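Long-range contacts in carboxylesterase (Uncultured bacterium, PDB 5GMX), which hydrolyses carboxylic esters and also shows hydrolytic activity toward oxyimino cephalosporins, antibiotics of the beta-lactam class: residues Ala97-Glu102 with Gly170-Arg175; Arg322-Asn327 with Asp337-Ser342. All coordinates share one frame; numbering follows the deposited sequence.

The two contacts illustrate how place in a fold sets the chemistry of packing. Interaction 1 lies toward the outside of the helical part, its centre about 21 Å from the centre of the chain, and joins a turn to the end of helix 165-175 mainly through side chains: an indole face and a salt-bridge network, with the Y99 carbonyl reached by R175 and by one water. Interaction 2 is wholly buried, its centre about 10 Å from the chain centre, and joins two neighbouring strands of the antiparallel sheet by backbone hydrogen bonds, with aromatic and aliphatic groups packed about them. The two share no helix or strand and do not touch; interaction 2 is the one beside the ligand pocket.

Interaction 1 of 2, residues Ala97-Glu102 with Gly170-Arg175; sequences ADYWPE and GEVARR
With CG anti to its backbone N (chi1 -179°), W100 presents one face of its indole to E171 and R175, and R175, bent at chi2 (-68°), brings its guanidinium over the pyrrole end of that same face. The E171 chain lies across the indole at about a right angle, and its CG sits almost exactly above the six-membered ring, 3.6 Å from the centroid, a CH-pi contact. The guanidinium of R175 is inclined to the indole, with NH2 3.5 Å from W100 NE1. V172 works from another side: its CG2 meets the ring edge, 4.2 Å from W100 CE3, and its CG1 touches the Y99 ring obliquely; the Y99 hydroxyl binds the backbone N of D91.

In the beta-lactamase-like fold this contact belongs to the helical part, where the chain after the short, weakly bonded helix 96-99 passes into a 3-10 turn at P101 and lies against the end of helix 165-175; C142 and A146 of helix 138-146 pack on W100 as well. R175 links two carboxylates. Its NE gives a nearly straight bond, in the guanidinium plane, to E171 OE2 at 2.6 Å, with OE2 approached on its anti side. NH1 forms a more bent salt bridge to E102 OE1 at 3.1 Å, entering on the syn lone pair but tilted from the guanidinium plane. Such a position would be expected to ease the repulsion between E102 and E171. E171 is itself tied down at its other oxygen, since OE1 receives R174 NH1 at 2.8 Å and W138 NE1 besides. A water accepts from R175 NH1 at 2.8 Å and donates to Y99 O, while the aliphatic R175 CB presses within 3.3 Å of that same Y99 O.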
loop_
_atom_site.group_PDB
_atom_site.type_symbol
_atom_site.label_atom_id
_atom_site.label_comp_id
_atom_site.label_asym_id
_atom_site.label_seq_id
_atom_site.Cartn_x
_atom_site.Cartn_y
_atom_site.Cartn_z
ATOM N N ALA A 97 -7.241 -8.661 -20.821
ATOM C CA ALA A 97 -8.461 -9.270 -21.356
ATOM C C ALA A 97 -8.364 -10.792 -21.472
ATOM O O ALA A 97 -9.385 -11.470 -21.569
ATOM C CB ALA A 97 -8.812 -8.656 -22.722
ATOM N N ASP A 98 -7.148 -11.332 -21.447
ATOM C CA ASP A 98 -6.974 -12.786 -21.391
ATOM C C ASP A 98 -7.614 -13.368 -20.129
ATOM O O ASP A 98 -8.146 -14.474 -20.147
ATOM C CB ASP A 98 -5.488 -13.159 -21.435
ATOM C CG ASP A 98 -4.889 -13.019 -22.823
ATOM O OD1 ASP A 98 -5.606 -12.548 -23.737
ATOM O OD2 ASP A 98 -3.697 -13.374 -23.001
ATOM N N TYR A 99 -7.560 -12.609 -19.039
ATOM C CA TYR A 99 -8.099 -13.053 -17.756
ATOM C C TYR A 99 -9.442 -12.406 -17.429
ATOM O O TYR A 99 -10.223 -12.931 -16.634
ATOM C CB TYR A 99 -7.118 -12.745 -16.632
ATOM C CG TYR A 99 -5.698 -13.158 -16.913
ATOM C CD1 TYR A 99 -5.339 -14.498 -16.940
ATOM C CD2 TYR A 99 -4.700 -12.203 -17.088
ATOM C CE1 TYR A 99 -4.030 -14.884 -17.185
ATOM C CE2 TYR A 99 -3.383 -12.579 -17.324
ATOM C CZ TYR A 99 -3.056 -13.921 -17.364
ATOM O OH TYR A 99 -1.755 -14.308 -17.593
ATOM N N TRP A 100 -9.677 -11.245 -18.032
ATOM C CA TRP A 100 -10.810 -10.382 -17.709
ATOM C C TRP A 100 -11.361 -9.860 -19.032
ATOM O O TRP A 100 -11.042 -8.751 -19.451
ATOM C CB TRP A 100 -10.360 -9.243 -16.790
ATOM C CG TRP A 100 -11.419 -8.271 -16.334
ATOM C CD1 TRP A 100 -12.765 -8.330 -16.574
ATOM C CD2 TRP A 100 -11.205 -7.093 -15.546
ATOM N NE1 TRP A 100 -13.395 -7.260 -15.989
ATOM C CE2 TRP A 100 -12.461 -6.487 -15.349
ATOM C CE3 TRP A 100 -10.069 -6.490 -14.989
ATOM C CZ2 TRP A 100 -12.615 -5.306 -14.621
ATOM C CZ3 TRP A 100 -10.223 -5.315 -14.265
ATOM C CH2 TRP A 100 -11.490 -4.737 -14.089
ATOM N N PRO A 101 -12.154 -10.693 -19.721
ATOM C CA PRO A 101 -12.573 -10.463 -21.116
ATOM C C PRO A 101 -13.297 -9.144 -21.317
ATOM O O PRO A 101 -13.030 -8.443 -22.296
ATOM C CB PRO A 101 -13.516 -11.639 -21.401
ATOM C CG PRO A 101 -13.115 -12.699 -20.414
ATOM C CD PRO A 101 -12.691 -11.950 -19.175
ATOM N N GLU A 102 -14.185 -8.804 -20.387
ATOM C CA GLU A 102 -14.942 -7.557 -20.465
ATOM C C GLU A 102 -14.039 -6.328 -20.503
ATOM O O GLU A 102 -14.442 -5.261 -20.976
ATOM C CB GLU A 102 -15.907 -7.427 -19.280
ATOM C CG GLU A 102 -16.899 -8.568 -19.129
ATOM C CD GLU A 102 -16.432 -9.655 -18.157
ATOM O OE1 GLU A 102 -15.217 -9.961 -18.103
ATOM O OE2 GLU A 102 -17.299 -10.206 -17.445
ATOM N N GLY A 170 -6.941 -6.017 -8.197
ATOM C CA GLY A 170 -7.638 -7.033 -7.433
ATOM C C GLY A 170 -8.545 -7.895 -8.286
ATOM O O GLY A 170 -8.680 -9.088 -8.037
ATOM N N GLU A 171 -9.182 -7.297 -9.287
ATOM C CA GLU A 171 -10.091 -8.054 -10.130
ATOM C C GLU A 171 -9.303 -8.998 -11.023
ATOM O O GLU A 171 -9.759 -10.111 -11.309
ATOM C CB GLU A 171 -10.986 -7.137 -10.963
ATOM C CG GLU A 171 -12.010 -7.876 -11.828
ATOM C CD GLU A 171 -13.006 -8.737 -11.036
ATOM O OE1 GLU A 171 -13.008 -8.703 -9.785
ATOM O OE2 GLU A 171 -13.794 -9.461 -11.680
ATOM N N VAL A 172 -8.118 -8.579 -11.456
ATOM C CA VAL A 172 -7.277 -9.545 -12.167
ATOM C C VAL A 172 -6.953 -10.746 -11.262
ATOM O O VAL A 172 -7.122 -11.938 -11.654
ATOM C CB VAL A 172 -5.976 -8.902 -12.662
ATOM C CG1 VAL A 172 -5.032 -9.957 -13.229
ATOM C CG2 VAL A 172 -6.292 -7.852 -13.713
ATOM N N ALA A 173 -6.545 -10.417 -10.034
ATOM C CA ALA A 173 -6.242 -11.439 -9.032
ATOM C C ALA A 173 -7.403 -12.407 -8.796
ATOM O O ALA A 173 -7.193 -13.616 -8.694
ATOM C CB ALA A 173 -5.844 -10.777 -7.714
ATOM N N ARG A 174 -8.615 -11.866 -8.710
ATOM C CA ARG A 174 -9.806 -12.660 -8.460
ATOM C C ARG A 174 -10.134 -13.521 -9.660
ATOM O O ARG A 174 -10.576 -14.657 -9.500
ATOM C CB ARG A 174 -11.006 -11.766 -8.125
ATOM C CG ARG A 174 -10.916 -11.038 -6.802
ATOM C CD ARG A 174 -12.205 -10.278 -6.492
ATOM N NE ARG A 174 -13.347 -11.163 -6.270
ATOM C CZ ARG A 174 -14.407 -11.241 -7.073
ATOM N NH1 ARG A 174 -14.479 -10.484 -8.159
ATOM N NH2 ARG A 174 -15.404 -12.075 -6.788
ATOM N N ARG A 175 -9.930 -12.983 -10.861
ATOM C CA ARG A 175 -10.269 -13.733 -12.068
ATOM C C ARG A 175 -9.380 -14.951 -12.254
ATOM O O ARG A 175 -9.871 -16.005 -12.670
ATOM C CB ARG A 175 -10.180 -12.866 -13.328
ATOM C CG ARG A 175 -11.205 -11.753 -13.421
ATOM C CD ARG A 175 -12.613 -12.270 -13.609
ATOM N NE ARG A 175 -13.575 -11.167 -13.602
ATOM C CZ ARG A 175 -14.419 -10.902 -14.593
ATOM N NH1 ARG A 175 -14.441 -11.675 -15.677
ATOM N NH2 ARG A 175 -15.255 -9.877 -14.493
HETATM O O HOH W 1 -13.216 -14.171 -16.220
#

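Interaction 2 of 2, residues Arg322-Asn327 with Asp337-Ser342; sequences RGFILN and DAFGHS
I325, F339 and F324 bury more surface here than any other residue of the two segments, I325 through backbone and side chain, the two phenylalanines largely through each other. I325 joins G340 through both of its backbone polar groups: its N donates to G340 O at 2.9 Å, and its O accepts from G340 N at 3.0 Å, making an antiparallel hydrogen-bonded pair. The same I325 O also receives a CA-H contact from F339 CA at 3.3 Å. The side chain of I325 turns toward H341. With CG1 anti to the carbonyl carbon (chi1 -62°) and the chain extended beyond it, CD1 stands over the centre of the imidazole, 4.0 Å from the centroid.

In the antiparallel sheet of this beta-lactamase-like fold, 325-326 pairs with 339-342, which is bonded in turn to 348-352; L326 also bonds to R319 by its backbone. H341 and S342 come just before G343 and W344 of the pocket that holds phenylmethanesulfonic acid, and H341-S342-G343 probably corresponds to the K(T/S)G motif of serine beta-lactamases, with histidine in the place of the lysine; the H341 side chain is about 6 Å from the ligand. Two contacts steady its ring: ND1 donates to S342 O, in the ring plane and nearly straight, and a water bridges NE2 to G323 O.

F339 and F324 lie side by side, pointing the same way, yet their planes are 75° apart. F339 turns an edge, led by CD2, onto one face of F324, a T-shaped pair with centroids separated by 5.2 Å. L326 CD2 packs on F339 CB, these two residues forming the non-hydrogen-bonded pair. At the far end N327 N donates to A338 O at 2.9 Å, and the side-chain amide of N327 is held by the N335 and G333 carbonyls at ND2 and by Y332 N at OD1.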
loop_
_atom_site.group_PDB
_atom_site.type_symbol
_atom_site.label_atom_id
_atom_site.label_comp_id
_atom_site.label_asym_id
_atom_site.label_seq_id
_atom_site.Cartn_x
_atom_site.Cartn_y
_atom_site.Cartn_z
ATOM N N ARG A 322 5.690 -2.881 -11.410
ATOM C CA ARG A 322 4.385 -3.525 -11.487
ATOM C C ARG A 322 3.628 -3.387 -10.168
ATOM O O ARG A 322 3.342 -4.374 -9.494
ATOM C CB ARG A 322 4.520 -4.998 -11.870
ATOM C CG ARG A 322 4.880 -5.229 -13.337
ATOM C CD ARG A 322 6.371 -5.360 -13.555
ATOM N NE ARG A 322 6.649 -5.550 -14.971
ATOM C CZ ARG A 322 6.956 -6.714 -15.524
ATOM N NH1 ARG A 322 7.063 -7.799 -14.768
ATOM N NH2 ARG A 322 7.180 -6.788 -16.831
ATOM N N GLY A 323 3.327 -2.148 -9.797
ATOM C CA GLY A 323 2.522 -1.879 -8.623
ATOM C C GLY A 323 3.234 -1.116 -7.525
ATOM O O GLY A 323 2.590 -0.484 -6.693
ATOM N N PHE A 324 4.560 -1.188 -7.503
ATOM C CA PHE A 324 5.334 -0.534 -6.448
ATOM C C PHE A 324 6.022 0.723 -6.935
ATOM O O PHE A 324 6.450 0.798 -8.079
ATOM C CB PHE A 324 6.389 -1.486 -5.880
ATOM C CG PHE A 324 5.820 -2.695 -5.203
ATOM C CD1 PHE A 324 5.484 -2.652 -3.855
ATOM C CD2 PHE A 324 5.626 -3.873 -5.909
ATOM C CE1 PHE A 324 4.976 -3.769 -3.214
ATOM C CE2 PHE A 324 5.111 -4.997 -5.282
ATOM C CZ PHE A 324 4.786 -4.944 -3.929
ATOM N N ILE A 325 6.128 1.703 -6.048
ATOM C CA ILE A 325 6.991 2.850 -6.270
ATOM C C ILE A 325 8.446 2.416 -6.147
ATOM O O ILE A 325 8.837 1.813 -5.148
ATOM C CB ILE A 325 6.722 3.970 -5.250
ATOM C CG1 ILE A 325 5.286 4.492 -5.382
ATOM C CG2 ILE A 325 7.731 5.100 -5.417
ATOM C CD1 ILE A 325 4.914 5.491 -4.289
ATOM N N LEU A 326 9.241 2.704 -7.164
ATOM C CA LEU A 326 10.672 2.444 -7.092
ATOM C C LEU A 326 11.371 3.695 -6.579
ATOM O O LEU A 326 10.901 4.816 -6.793
ATOM C CB LEU A 326 11.232 2.019 -8.450
ATOM C CG LEU A 326 10.705 0.696 -9.019
ATOM C CD1 LEU A 326 11.395 0.349 -10.344
ATOM C CD2 LEU A 326 10.875 -0.431 -8.029
ATOM N N ASN A 327 12.477 3.486 -5.878
ATOM C CA ASN A 327 13.166 4.550 -5.174
ATOM C C ASN A 327 13.624 5.667 -6.102
ATOM O O ASN A 327 14.044 5.436 -7.236
ATOM C CB ASN A 327 14.355 3.974 -4.404
ATOM C CG ASN A 327 14.773 4.845 -3.239
ATOM O OD1 ASN A 327 14.156 5.876 -2.965
ATOM N ND2 ASN A 327 15.798 4.417 -2.524
ATOM N N ASP A 337 17.500 0.845 -5.706
ATOM C CA ASP A 337 16.492 -0.098 -6.187
ATOM C C ASP A 337 15.511 -0.569 -5.100
ATOM O O ASP A 337 14.829 -1.584 -5.264
ATOM C CB ASP A 337 17.178 -1.299 -6.834
ATOM C CG ASP A 337 17.886 -0.928 -8.126
ATOM O OD1 ASP A 337 17.476 0.074 -8.761
ATOM O OD2 ASP A 337 18.841 -1.641 -8.513
ATOM N N ALA A 338 15.443 0.175 -4.003
ATOM C CA ALA A 338 14.439 -0.059 -2.978
ATOM C C ALA A 338 13.039 0.148 -3.554
ATOM O O ALA A 338 12.849 0.942 -4.485
ATOM C CB ALA A 338 14.671 0.860 -1.788
ATOM N N PHE A 339 12.058 -0.589 -3.041
ATOM C CA PHE A 339 10.695 -0.431 -3.578
ATOM C C PHE A 339 9.679 -0.455 -2.450
ATOM O O PHE A 339 9.900 -1.093 -1.419
ATOM C CB PHE A 339 10.375 -1.529 -4.602
ATOM C CG PHE A 339 10.385 -2.913 -4.020
ATOM C CD1 PHE A 339 11.570 -3.636 -3.933
ATOM C CD2 PHE A 339 9.212 -3.491 -3.549
ATOM C CE1 PHE A 339 11.579 -4.910 -3.388
ATOM C CE2 PHE A 339 9.216 -4.768 -3.007
ATOM C CZ PHE A 339 10.403 -5.477 -2.923
ATOM N N GLY A 340 8.557 0.215 -2.640
ATOM C CA GLY A 340 7.523 0.193 -1.633
ATOM C C GLY A 340 6.335 1.024 -2.047
ATOM O O GLY A 340 6.084 1.208 -3.230
ATOM N N HIS A 341 5.587 1.496 -1.060
ATOM C CA HIS A 341 4.491 2.406 -1.326
ATOM C C HIS A 341 4.188 3.235 -0.093
ATOM O O HIS A 341 4.330 2.771 1.038
ATOM C CB HIS A 341 3.233 1.658 -1.776
ATOM C CG HIS A 341 2.516 2.336 -2.901
ATOM N ND1 HIS A 341 1.819 3.511 -2.735
ATOM C CD2 HIS A 341 2.408 2.013 -4.211
ATOM C CE1 HIS A 341 1.305 3.883 -3.896
ATOM N NE2 HIS A 341 1.645 2.989 -4.808
ATOM N N SER A 342 3.792 4.476 -0.333
ATOM C CA SER A 342 3.472 5.396 0.737
ATOM C C SER A 342 1.998 5.747 0.703
ATOM O O SER A 342 1.319 5.525 -0.299
ATOM C CB SER A 342 4.324 6.657 0.619
ATOM O OG SER A 342 5.693 6.320 0.535
HETATM O O HOH W 2 0.692 1.596 -7.079
#